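Local coordinates for RagB/SusD domain protein (Flavobacterium johnsoniae, PDB 5J5U) that probably binds chitin chains at the cell surface as the SusD-like member of a chitin utilization locus, at residues A[136-148]-A[454-468]. Residues are numbered along the deposited sequence; the frame is centred on the assembly and turned at random.
Sequences VTPKYDKQQDIYN and EMQKNEKNYMEAVQR
Y140 OH donates to E454 OE1 at 2.8 Å, meeting the carboxylate on its anti side and 32° out of its plane. In this SusD-like fold, the contact lays the extended run 137-142, just before helix 143-160, along two short helices near the C-terminus, 452-457 and 459-468. The E454 chain bends at chi2 (-67°), which turns its carboxylate back to the phenol. The same OE1 takes a weak bond from N458 ND2. N458 ND2 also donates to P138 O at 2.9 Å, almost straight (167°), with the oxygen in the amide plane of N458. One side-chain amide thus ties the loop to E454, from the N-cap position of helix 459-468. N461 ND2 gives N458 OD1 a weak bond; N461 ND2 also lies 2.8 Å from T137 O.

Further along, R468 NH2 donates to Y140 O at 2.9 Å. The oxygen lies near the guanidinium plane, but the donor stands above the carbonyl plane. R468 NE has D121 as a salt-bridge partner. K142 CG sits over the centre of one face of the R468 guanidinium, 3.6 Å from R468 CZ. A water bridges Y140 N and N461 O, so both backbone polar groups of Y140 are linked to the helix.

The Y140 ring is buried. Its CD1 and CE1 pass along the N461-Y462 backbone, and W73 of helix 66-90 and Y450, edge-to-face, also touch it. A465 CB packs 3.7 Å from Y140 CD2, while Y140 OH lies at the edge of the Y462 ring, 3.9 Å from Y462 CD2.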
loop_
_atom_site.group_PDB
_atom_site.type_symbol
_atom_site.label_atom_id
_atom_site.label_comp_id
_atom_site.label_asym_id
_atom_site.label_seq_id
_atom_site.Cartn_x
_atom_site.Cartn_y
_atom_site.Cartn_z
ATOM N N VAL A 136 -26.141 4.436 -14.796
ATOM C CA VAL A 136 -26.785 3.843 -13.627
ATOM C C VAL A 136 -26.450 2.353 -13.485
ATOM O O VAL A 136 -26.456 1.820 -12.367
ATOM C CB VAL A 136 -28.332 4.023 -13.664
ATOM C CG1 VAL A 136 -28.753 5.456 -13.293
ATOM C CG2 VAL A 136 -28.905 3.575 -15.019
ATOM N N THR A 137 -26.156 1.675 -14.596
ATOM C CA THR A 137 -25.753 0.267 -14.517
ATOM C C THR A 137 -24.437 -0.038 -15.247
ATOM O O THR A 137 -24.441 -0.741 -16.260
ATOM C CB THR A 137 -26.840 -0.670 -15.087
ATOM O OG1 THR A 137 -26.984 -0.470 -16.500
ATOM C CG2 THR A 137 -28.180 -0.469 -14.373
ATOM N N PRO A 138 -23.306 0.472 -14.730
ATOM C CA PRO A 138 -22.010 0.211 -15.378
ATOM C C PRO A 138 -21.563 -1.234 -15.228
ATOM O O PRO A 138 -21.748 -1.834 -14.161
ATOM C CB PRO A 138 -21.054 1.137 -14.627
ATOM C CG PRO A 138 -21.644 1.211 -13.260
ATOM C CD PRO A 138 -23.146 1.197 -13.459
ATOM N N LYS A 139 -20.956 -1.775 -16.278
ATOM C CA LYS A 139 -20.424 -3.135 -16.250
ATOM C C LYS A 139 -19.173 -3.205 -15.378
ATOM O O LYS A 139 -18.559 -2.177 -15.061
ATOM C CB LYS A 139 -20.120 -3.624 -17.670
ATOM C CG LYS A 139 -18.931 -2.926 -18.323
ATOM C CD LYS A 139 -18.827 -3.300 -19.792
ATOM C CE LYS A 139 -17.735 -2.523 -20.528
ATOM N NZ LYS A 139 -16.375 -3.164 -20.425
ATOM N N TYR A 140 -18.824 -4.419 -14.961
ATOM C CA TYR A 140 -17.590 -4.667 -14.218
ATOM C C TYR A 140 -16.537 -5.059 -15.231
ATOM O O TYR A 140 -16.731 -6.035 -15.934
ATOM C CB TYR A 140 -17.785 -5.777 -13.177
ATOM C CG TYR A 140 -18.659 -5.408 -11.980
ATOM C CD1 TYR A 140 -19.952 -4.894 -12.154
ATOM C CD2 TYR A 140 -18.204 -5.618 -10.673
ATOM C CE1 TYR A 140 -20.755 -4.569 -11.074
ATOM C CE2 TYR A 140 -18.998 -5.297 -9.578
ATOM C CZ TYR A 140 -20.270 -4.766 -9.788
ATOM O OH TYR A 140 -21.048 -4.436 -8.718
ATOM N N ASP A 141 -15.468 -4.280 -15.381
ATOM C CA ASP A 141 -14.403 -4.683 -16.317
ATOM C C ASP A 141 -13.638 -5.869 -15.754
ATOM O O ASP A 141 -13.372 -5.916 -14.549
ATOM C CB ASP A 141 -13.397 -3.564 -16.605
ATOM C CG ASP A 141 -14.040 -2.299 -17.136
ATOM O OD1 ASP A 141 -15.174 -2.338 -17.644
ATOM O OD2 ASP A 141 -13.388 -1.239 -17.052
ATOM N N LYS A 142 -13.267 -6.813 -16.613
ATOM C CA LYS A 142 -12.345 -7.850 -16.195
ATOM C C LYS A 142 -11.019 -7.215 -15.763
ATOM O O LYS A 142 -10.475 -6.336 -16.457
ATOM C CB LYS A 142 -12.121 -8.856 -17.319
ATOM C CG LYS A 142 -13.330 -9.694 -17.652
ATOM C CD LYS A 142 -13.132 -10.451 -18.954
ATOM C CE LYS A 142 -11.931 -11.402 -18.892
ATOM N NZ LYS A 142 -12.059 -12.560 -19.838
ATOM N N GLN A 143 -10.495 -7.676 -14.625
ATOM C CA GLN A 143 -9.272 -7.097 -14.062
ATOM C C GLN A 143 -8.121 -7.105 -15.072
ATOM O O GLN A 143 -7.375 -6.131 -15.166
ATOM C CB GLN A 143 -8.851 -7.828 -12.776
ATOM C CG GLN A 143 -7.621 -7.198 -12.094
ATOM C CD GLN A 143 -7.219 -7.889 -10.790
ATOM O OE1 GLN A 143 -6.798 -9.056 -10.788
ATOM N NE2 GLN A 143 -7.325 -7.160 -9.677
ATOM N N GLN A 144 -8.022 -8.159 -15.870
ATOM C CA GLN A 144 -6.980 -8.220 -16.902
ATOM C C GLN A 144 -7.052 -7.005 -17.855
ATOM O O GLN A 144 -6.029 -6.381 -18.177
ATOM C CB GLN A 144 -7.078 -9.524 -17.697
ATOM C CG GLN A 144 -6.133 -9.596 -18.895
ATOM C CD GLN A 144 -6.116 -10.961 -19.555
ATOM O OE1 GLN A 144 -7.142 -11.629 -19.642
ATOM N NE2 GLN A 144 -4.953 -11.373 -20.039
ATOM N N ASP A 145 -8.260 -6.674 -18.293
ATOM C CA ASP A 145 -8.453 -5.524 -19.174
ATOM C C ASP A 145 -8.170 -4.218 -18.424
ATOM O O ASP A 145 -7.640 -3.272 -19.003
ATOM C CB ASP A 145 -9.877 -5.518 -19.779
ATOM C CG ASP A 145 -10.163 -6.770 -20.605
ATOM O OD1 ASP A 145 -9.222 -7.266 -21.238
ATOM O OD2 ASP A 145 -11.306 -7.263 -20.632
ATOM N N ILE A 146 -8.528 -4.163 -17.144
ATOM C CA ILE A 146 -8.293 -2.960 -16.354
ATOM C C ILE A 146 -6.801 -2.713 -16.333
ATOM O O ILE A 146 -6.340 -1.595 -16.526
ATOM C CB ILE A 146 -8.829 -3.069 -14.893
ATOM C CG1 ILE A 146 -10.359 -3.228 -14.858
ATOM C CG2 ILE A 146 -8.435 -1.850 -14.081
ATOM C CD1 ILE A 146 -10.962 -3.235 -13.445
ATOM N N TYR A 147 -6.048 -3.774 -16.126
ATOM C CA TYR A 147 -4.597 -3.682 -16.094
ATOM C C TYR A 147 -3.947 -3.314 -17.451
ATOM O O TYR A 147 -2.977 -2.538 -17.472
ATOM C CB TYR A 147 -4.016 -4.993 -15.564
ATOM C CG TYR A 147 -3.687 -4.913 -14.098
ATOM C CD1 TYR A 147 -4.697 -4.907 -13.122
ATOM C CD2 TYR A 147 -2.366 -4.795 -13.681
ATOM C CE1 TYR A 147 -4.383 -4.831 -11.770
ATOM C CE2 TYR A 147 -2.049 -4.710 -12.348
ATOM C CZ TYR A 147 -3.052 -4.728 -11.396
ATOM O OH TYR A 147 -2.679 -4.623 -10.084
ATOM N N ASN A 148 -4.443 -3.879 -18.559
ATOM C CA ASN A 148 -3.958 -3.465 -19.888
ATOM C C ASN A 148 -4.235 -1.976 -20.103
ATOM O O ASN A 148 -3.414 -1.243 -20.669
ATOM C CB ASN A 148 -4.608 -4.274 -21.017
ATOM C CG ASN A 148 -4.055 -5.684 -21.120
ATOM O OD1 ASN A 148 -2.912 -5.939 -20.732
ATOM N ND2 ASN A 148 -4.869 -6.614 -21.628
ATOM N N GLU A 454 -25.028 -3.133 -4.850
ATOM C CA GLU A 454 -24.762 -3.405 -6.255
ATOM C C GLU A 454 -25.689 -4.499 -6.755
ATOM O O GLU A 454 -26.142 -4.462 -7.887
ATOM C CB GLU A 454 -23.304 -3.794 -6.468
ATOM C CG GLU A 454 -22.377 -2.605 -6.440
ATOM C CD GLU A 454 -22.615 -1.676 -7.620
ATOM O OE1 GLU A 454 -22.756 -2.181 -8.750
ATOM O OE2 GLU A 454 -22.673 -0.449 -7.419
ATOM N N MET A 455 -25.978 -5.469 -5.900
ATOM C CA MET A 455 -26.956 -6.499 -6.231
ATOM C C MET A 455 -28.358 -5.899 -6.369
ATOM O O MET A 455 -29.170 -6.383 -7.159
ATOM C CB MET A 455 -26.951 -7.605 -5.170
ATOM C CG MET A 455 -28.010 -8.680 -5.359
ATOM S SD MET A 455 -27.722 -9.693 -6.835
ATOM C CE MET A 455 -29.333 -10.483 -6.987
ATOM N N GLN A 456 -28.636 -4.837 -5.624
ATOM C CA GLN A 456 -29.984 -4.267 -5.645
ATOM C C GLN A 456 -30.215 -3.228 -6.762
ATOM O O GLN A 456 -31.337 -3.074 -7.226
ATOM C CB GLN A 456 -30.289 -3.640 -4.291
ATOM C CG GLN A 456 -30.486 -4.667 -3.188
ATOM C CD GLN A 456 -30.378 -4.065 -1.812
ATOM O OE1 GLN A 456 -29.583 -3.140 -1.582
ATOM N NE2 GLN A 456 -31.173 -4.572 -0.885
ATOM N N LYS A 457 -29.152 -2.549 -7.196
ATOM C CA LYS A 457 -29.229 -1.427 -8.147
ATOM C C LYS A 457 -28.554 -1.706 -9.485
ATOM O O LYS A 457 -28.676 -0.916 -10.420
ATOM C CB LYS A 457 -28.574 -0.171 -7.557
ATOM C CG LYS A 457 -29.372 0.558 -6.513
ATOM C CD LYS A 457 -28.689 1.880 -6.209
ATOM C CE LYS A 457 -27.276 1.602 -5.739
ATOM N NZ LYS A 457 -26.522 2.856 -5.558
ATOM N N ASN A 458 -27.731 -2.746 -9.530
ATOM C CA ASN A 458 -26.962 -3.066 -10.726
ATOM C C ASN A 458 -26.883 -4.574 -10.916
ATOM O O ASN A 458 -25.834 -5.117 -11.223
ATOM C CB ASN A 458 -25.568 -2.448 -10.635
ATOM C CG ASN A 458 -24.854 -2.405 -11.977
ATOM O OD1 ASN A 458 -25.432 -2.723 -13.015
ATOM N ND2 ASN A 458 -23.599 -2.019 -11.960
ATOM N N GLU A 459 -28.015 -5.241 -10.755
ATOM C CA GLU A 459 -28.041 -6.692 -10.579
ATOM C C GLU A 459 -27.351 -7.516 -11.669
ATOM O O GLU A 459 -26.580 -8.433 -11.362
ATOM C CB GLU A 459 -29.490 -7.174 -10.456
ATOM C CG GLU A 459 -29.580 -8.668 -10.183
ATOM C CD GLU A 459 -31.004 -9.157 -10.057
ATOM O OE1 GLU A 459 -31.931 -8.316 -10.081
ATOM O OE2 GLU A 459 -31.195 -10.388 -9.961
ATOM N N LYS A 460 -27.636 -7.208 -12.931
ATOM C CA LYS A 460 -27.136 -8.012 -14.046
ATOM C C LYS A 460 -25.615 -8.053 -14.082
ATOM O O LYS A 460 -25.019 -9.125 -14.072
ATOM C CB LYS A 460 -27.680 -7.485 -15.381
ATOM C CG LYS A 460 -27.142 -8.215 -16.619
ATOM C CD LYS A 460 -27.411 -7.389 -17.898
ATOM C CE LYS A 460 -27.034 -8.115 -19.191
ATOM N NZ LYS A 460 -25.562 -8.143 -19.474
ATOM N N ASN A 461 -25.003 -6.882 -14.094
ATOM C CA ASN A 461 -23.556 -6.776 -14.160
ATOM C C ASN A 461 -22.885 -7.372 -12.905
ATOM O O ASN A 461 -21.907 -8.131 -13.014
ATOM C CB ASN A 461 -23.162 -5.310 -14.362
ATOM C CG ASN A 461 -23.696 -4.754 -15.681
ATOM O OD1 ASN A 461 -23.802 -5.483 -16.662
ATOM N ND2 ASN A 461 -24.081 -3.482 -15.690
ATOM N N TYR A 462 -23.456 -7.076 -11.738
ATOM C CA TYR A 462 -23.028 -7.674 -10.479
ATOM C C TYR A 462 -22.930 -9.200 -10.633
ATOM O O TYR A 462 -21.862 -9.808 -10.404
ATOM C CB TYR A 462 -24.008 -7.284 -9.363
ATOM C CG TYR A 462 -23.782 -7.996 -8.064
ATOM C CD1 TYR A 462 -24.435 -9.194 -7.783
ATOM C CD2 TYR A 462 -22.905 -7.486 -7.120
ATOM C CE1 TYR A 462 -24.226 -9.857 -6.590
ATOM C CE2 TYR A 462 -22.686 -8.147 -5.923
ATOM C CZ TYR A 462 -23.344 -9.328 -5.660
ATOM O OH TYR A 462 -23.114 -9.978 -4.470
ATOM N N MET A 463 -24.029 -9.804 -11.087
ATOM C CA MET A 463 -24.079 -11.249 -11.280
ATOM C C MET A 463 -23.092 -11.750 -12.341
ATOM O O MET A 463 -22.545 -12.856 -12.195
ATOM C CB MET A 463 -25.500 -11.681 -11.657
ATOM C CG MET A 463 -26.502 -11.620 -10.499
ATOM S SD MET A 463 -25.860 -12.398 -9.003
ATOM C CE MET A 463 -25.803 -14.125 -9.522
ATOM N N GLU A 464 -22.840 -10.959 -13.394
ATOM C CA GLU A 464 -21.824 -11.378 -14.363
ATOM C C GLU A 464 -20.455 -11.464 -13.699
ATOM O O GLU A 464 -19.707 -12.451 -13.905
ATOM C CB GLU A 464 -21.748 -10.460 -15.571
ATOM C CG GLU A 464 -22.965 -10.564 -16.462
ATOM C CD GLU A 464 -22.857 -9.743 -17.755
ATOM O OE1 GLU A 464 -21.805 -9.075 -17.963
ATOM O OE2 GLU A 464 -23.822 -9.786 -18.560
ATOM N N ALA A 465 -20.121 -10.459 -12.893
ATOM C CA ALA A 465 -18.835 -10.499 -12.157
ATOM C C ALA A 465 -18.778 -11.693 -11.160
ATOM O O ALA A 465 -17.747 -12.386 -11.033
ATOM C CB ALA A 465 -18.586 -9.192 -11.430
ATOM N N VAL A 466 -19.895 -11.928 -10.472
ATOM C CA VAL A 466 -20.010 -13.044 -9.534
ATOM C C VAL A 466 -19.782 -14.377 -10.238
ATOM O O VAL A 466 -19.032 -15.210 -9.746
ATOM C CB VAL A 466 -21.381 -13.061 -8.860
ATOM C CG1 VAL A 466 -21.680 -14.427 -8.255
ATOM C CG2 VAL A 466 -21.478 -11.940 -7.840
ATOM N N GLN A 467 -20.426 -14.563 -11.384
ATOM C CA GLN A 467 -20.209 -15.744 -12.217
ATOM C C GLN A 467 -18.749 -15.925 -12.543
ATOM O O GLN A 467 -18.236 -17.039 -12.500
ATOM C CB GLN A 467 -20.983 -15.664 -13.529
ATOM C CG GLN A 467 -22.316 -16.354 -13.548
ATOM C CD GLN A 467 -23.020 -16.165 -14.883
ATOM O OE1 GLN A 467 -22.972 -15.089 -15.467
ATOM N NE2 GLN A 467 -23.629 -17.220 -15.390
ATOM N N ARG A 468 -18.082 -14.835 -12.913
ATOM C CA ARG A 468 -16.660 -14.947 -13.239
ATOM C C ARG A 468 -15.804 -15.261 -12.008
ATOM O O ARG A 468 -14.660 -15.677 -12.151
ATOM C CB ARG A 468 -16.154 -13.669 -13.907
ATOM C CG ARG A 468 -16.904 -13.340 -15.164
ATOM C CD ARG A 468 -16.103 -12.415 -16.015
ATOM N NE ARG A 468 -15.980 -11.095 -15.428
ATOM C CZ ARG A 468 -16.529 -10.005 -15.957
ATOM N NH1 ARG A 468 -17.212 -10.122 -17.091
ATOM N NH2 ARG A 468 -16.382 -8.807 -15.369
HETATM O O HOH W 1 -20.445 -6.777 -15.229
#